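Local coordinates for protein anti-h(o) lectin I (Ulex europaeus, PDB 1FX5) that binds carbohydrate with specificity for L-fucose, as a calcium- and manganese-containing legume lectin that recognises the O(H) blood group, at residues Ala123-Thr128 with Phe140-Ile145. Residues are numbered along the deposited sequence; the frame is centred on the assembly and turned at random.
Sequences AVEFDT and FPHIGI. With MN (manganese (II) ion), chain F; CA (calcium ion), chain G.
Glu125 and His142 both hold CG between the backbone N and the carbonyl carbon (chi1 65° and 52°), whereas Asp127 has CG anti to its backbone N (chi1 -164°). These torsions bring the three side chains together at one manganese ion. The site belongs to the legume lectin fold, on neighbouring antiparallel strands 122-127 and 142-147. Glu125 binds through OE1 and His142 through NE2, the latter at 2.4 Å from the manganese. Asp127 OD1 bridges the two metals, 2.2 Å from manganese and 2.6 Å from calcium. Asp127 OD2 also binds calcium, so the carboxylate grips that ion with both oxygens. Asp137 reaches both metals from the connecting loop; Asn134 OD1 and the backbone O of Ile129 complete the protein ligands of calcium. As in other legume lectins, the two metals probably help to hold the loops of the sugar-binding site in shape.

Three contacts fix the His142 ring: the manganese at NE2, a bond at ND1 and Asp127 CB over one face. Its ND1 donates to Phe140 O at 2.8 Å, which would orient NE2 toward the metal. Asp127 CB lies 3.7 Å from the ring centroid, in a CH-pi contact. The Asp127 and His142 side chains run side by side.

Backbone bonds join the strands beneath the metals. Glu125 and Gly144 form one hydrogen-bonded pair, and Asp127 and His142 another. The extended Glu125 side chain passes over Gly144, with CG 3.5 Å from Gly144 O. On the other face, Phe126 and Ile143 form a non-hydrogen-bonded pair. Phe126 CD2 meets Ile143 CG2 there. Strands 180-187 and 192-199 pack against this apolar face.

Two waters complete the manganese shell; one of them also donates a 2.7 Å hydrogen bond to Glu125 OE2, the carboxylate oxygen that does not bind the metal.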
loop_
_atom_site.group_PDB
_atom_site.type_symbol
_atom_site.label_atom_id
_atom_site.label_comp_id
_atom_site.label_asym_id
_atom_site.label_seq_id
_atom_site.Cartn_x
_atom_site.Cartn_y
_atom_site.Cartn_z
ATOM N N ALA A 123 -4.904 16.726 -11.819
ATOM C CA ALA A 123 -5.112 17.191 -10.455
ATOM C C ALA A 123 -6.411 17.954 -10.262
ATOM O O ALA A 123 -6.919 18.601 -11.198
ATOM C CB ALA A 123 -3.937 18.088 -10.025
ATOM N N VAL A 124 -6.967 17.841 -9.062
ATOM C CA VAL A 124 -8.201 18.528 -8.716
ATOM C C VAL A 124 -7.656 19.616 -7.790
ATOM O O VAL A 124 -7.080 19.301 -6.736
ATOM C CB VAL A 124 -9.195 17.606 -7.948
ATOM C CG1 VAL A 124 -10.409 18.415 -7.467
ATOM C CG2 VAL A 124 -9.666 16.494 -8.857
ATOM N N GLU A 125 -7.743 20.874 -8.216
ATOM C CA GLU A 125 -7.248 21.981 -7.400
ATOM C C GLU A 125 -8.327 22.808 -6.651
ATOM O O GLU A 125 -9.426 23.053 -7.161
ATOM C CB GLU A 125 -6.365 22.934 -8.238
ATOM C CG GLU A 125 -7.146 23.656 -9.354
ATOM C CD GLU A 125 -6.360 24.743 -10.062
ATOM O OE1 GLU A 125 -6.925 25.821 -10.318
ATOM O OE2 GLU A 125 -5.185 24.535 -10.391
ATOM N N PHE A 126 -7.946 23.247 -5.446
ATOM C CA PHE A 126 -8.737 24.061 -4.517
ATOM C C PHE A 126 -7.803 25.281 -4.464
ATOM O O PHE A 126 -6.935 25.420 -3.574
ATOM C CB PHE A 126 -8.851 23.345 -3.162
ATOM C CG PHE A 126 -9.545 21.996 -3.256
ATOM C CD1 PHE A 126 -8.813 20.831 -3.406
ATOM C CD2 PHE A 126 -10.942 21.911 -3.268
ATOM C CE1 PHE A 126 -9.457 19.615 -3.573
ATOM C CE2 PHE A 126 -11.592 20.682 -3.431
ATOM C CZ PHE A 126 -10.845 19.539 -3.586
ATOM N N ASP A 127 -7.940 26.093 -5.512
ATOM C CA ASP A 127 -7.171 27.298 -5.747
ATOM C C ASP A 127 -7.709 28.527 -5.023
ATOM O O ASP A 127 -8.747 29.085 -5.408
ATOM C CB ASP A 127 -7.127 27.495 -7.266
ATOM C CG ASP A 127 -6.054 28.467 -7.709
ATOM O OD1 ASP A 127 -5.646 28.429 -8.886
ATOM O OD2 ASP A 127 -5.614 29.279 -6.892
ATOM N N THR A 128 -6.941 29.004 -4.043
ATOM C CA THR A 128 -7.344 30.172 -3.256
ATOM C C THR A 128 -7.070 31.577 -3.811
ATOM O O THR A 128 -7.459 32.557 -3.175
ATOM C CB THR A 128 -6.850 30.074 -1.790
ATOM O OG1 THR A 128 -5.423 30.096 -1.773
ATOM C CG2 THR A 128 -7.340 28.792 -1.124
ATOM N N PHE A 140 -11.188 34.944 -9.523
ATOM C CA PHE A 140 -11.707 34.645 -8.176
ATOM C C PHE A 140 -11.254 33.253 -7.727
ATOM O O PHE A 140 -10.779 32.477 -8.553
ATOM C CB PHE A 140 -13.243 34.697 -8.163
ATOM C CG PHE A 140 -13.899 34.161 -9.425
ATOM C CD1 PHE A 140 -14.521 35.034 -10.321
ATOM C CD2 PHE A 140 -13.880 32.800 -9.723
ATOM C CE1 PHE A 140 -15.101 34.561 -11.484
ATOM C CE2 PHE A 140 -14.462 32.315 -10.893
ATOM C CZ PHE A 140 -15.072 33.198 -11.775
ATOM N N PRO A 141 -11.348 32.932 -6.408
ATOM C CA PRO A 141 -10.942 31.600 -5.904
ATOM C C PRO A 141 -11.803 30.576 -6.662
ATOM O O PRO A 141 -12.945 30.890 -7.040
ATOM C CB PRO A 141 -11.312 31.659 -4.425
ATOM C CG PRO A 141 -11.153 33.133 -4.099
ATOM C CD PRO A 141 -11.790 33.804 -5.303
ATOM N N HIS A 142 -11.317 29.349 -6.832
ATOM C CA HIS A 142 -12.099 28.361 -7.573
ATOM C C HIS A 142 -11.592 26.929 -7.429
ATOM O O HIS A 142 -10.473 26.712 -6.924
ATOM C CB HIS A 142 -11.971 28.734 -9.061
ATOM C CG HIS A 142 -10.538 28.896 -9.517
ATOM N ND1 HIS A 142 -9.743 29.983 -9.210
ATOM C CD2 HIS A 142 -9.741 28.048 -10.216
ATOM C CE1 HIS A 142 -8.515 29.770 -9.707
ATOM N NE2 HIS A 142 -8.454 28.608 -10.333
ATOM N N ILE A 143 -12.443 25.949 -7.752
ATOM C CA ILE A 143 -11.988 24.557 -7.678
ATOM C C ILE A 143 -11.951 24.126 -9.164
ATOM O O ILE A 143 -12.908 24.385 -9.917
ATOM C CB ILE A 143 -12.816 23.567 -6.754
ATOM C CG1 ILE A 143 -13.969 22.905 -7.492
ATOM C CG2 ILE A 143 -13.268 24.238 -5.488
ATOM C CD1 ILE A 143 -15.135 23.811 -7.784
ATOM N N GLY A 144 -10.814 23.589 -9.610
ATOM C CA GLY A 144 -10.713 23.169 -10.993
ATOM C C GLY A 144 -10.031 21.853 -11.296
ATOM O O GLY A 144 -9.436 21.199 -10.424
ATOM N N ILE A 145 -10.158 21.444 -12.550
ATOM C CA ILE A 145 -9.557 20.207 -13.015
ATOM C C ILE A 145 -8.391 20.524 -13.966
ATOM O O ILE A 145 -8.570 21.218 -14.972
ATOM C CB ILE A 145 -10.629 19.299 -13.654
ATOM C CG1 ILE A 145 -11.566 18.818 -12.538
ATOM C CG2 ILE A 145 -9.977 18.103 -14.315
ATOM C CD1 ILE A 145 -12.822 18.133 -13.006
HETATM MN MN MN F . -6.284 27.837 -10.870
HETATM CA CA CA G . -3.996 30.350 -8.458
HETATM O O HOH W 1 -4.430 26.952 -11.404
HETATM O O HOH W 2 -7.203 27.291 -12.786
HETATM O O HOH W 3 -2.946 29.792 -6.492
HETATM O O HOH W 4 -2.729 28.737 -9.597
#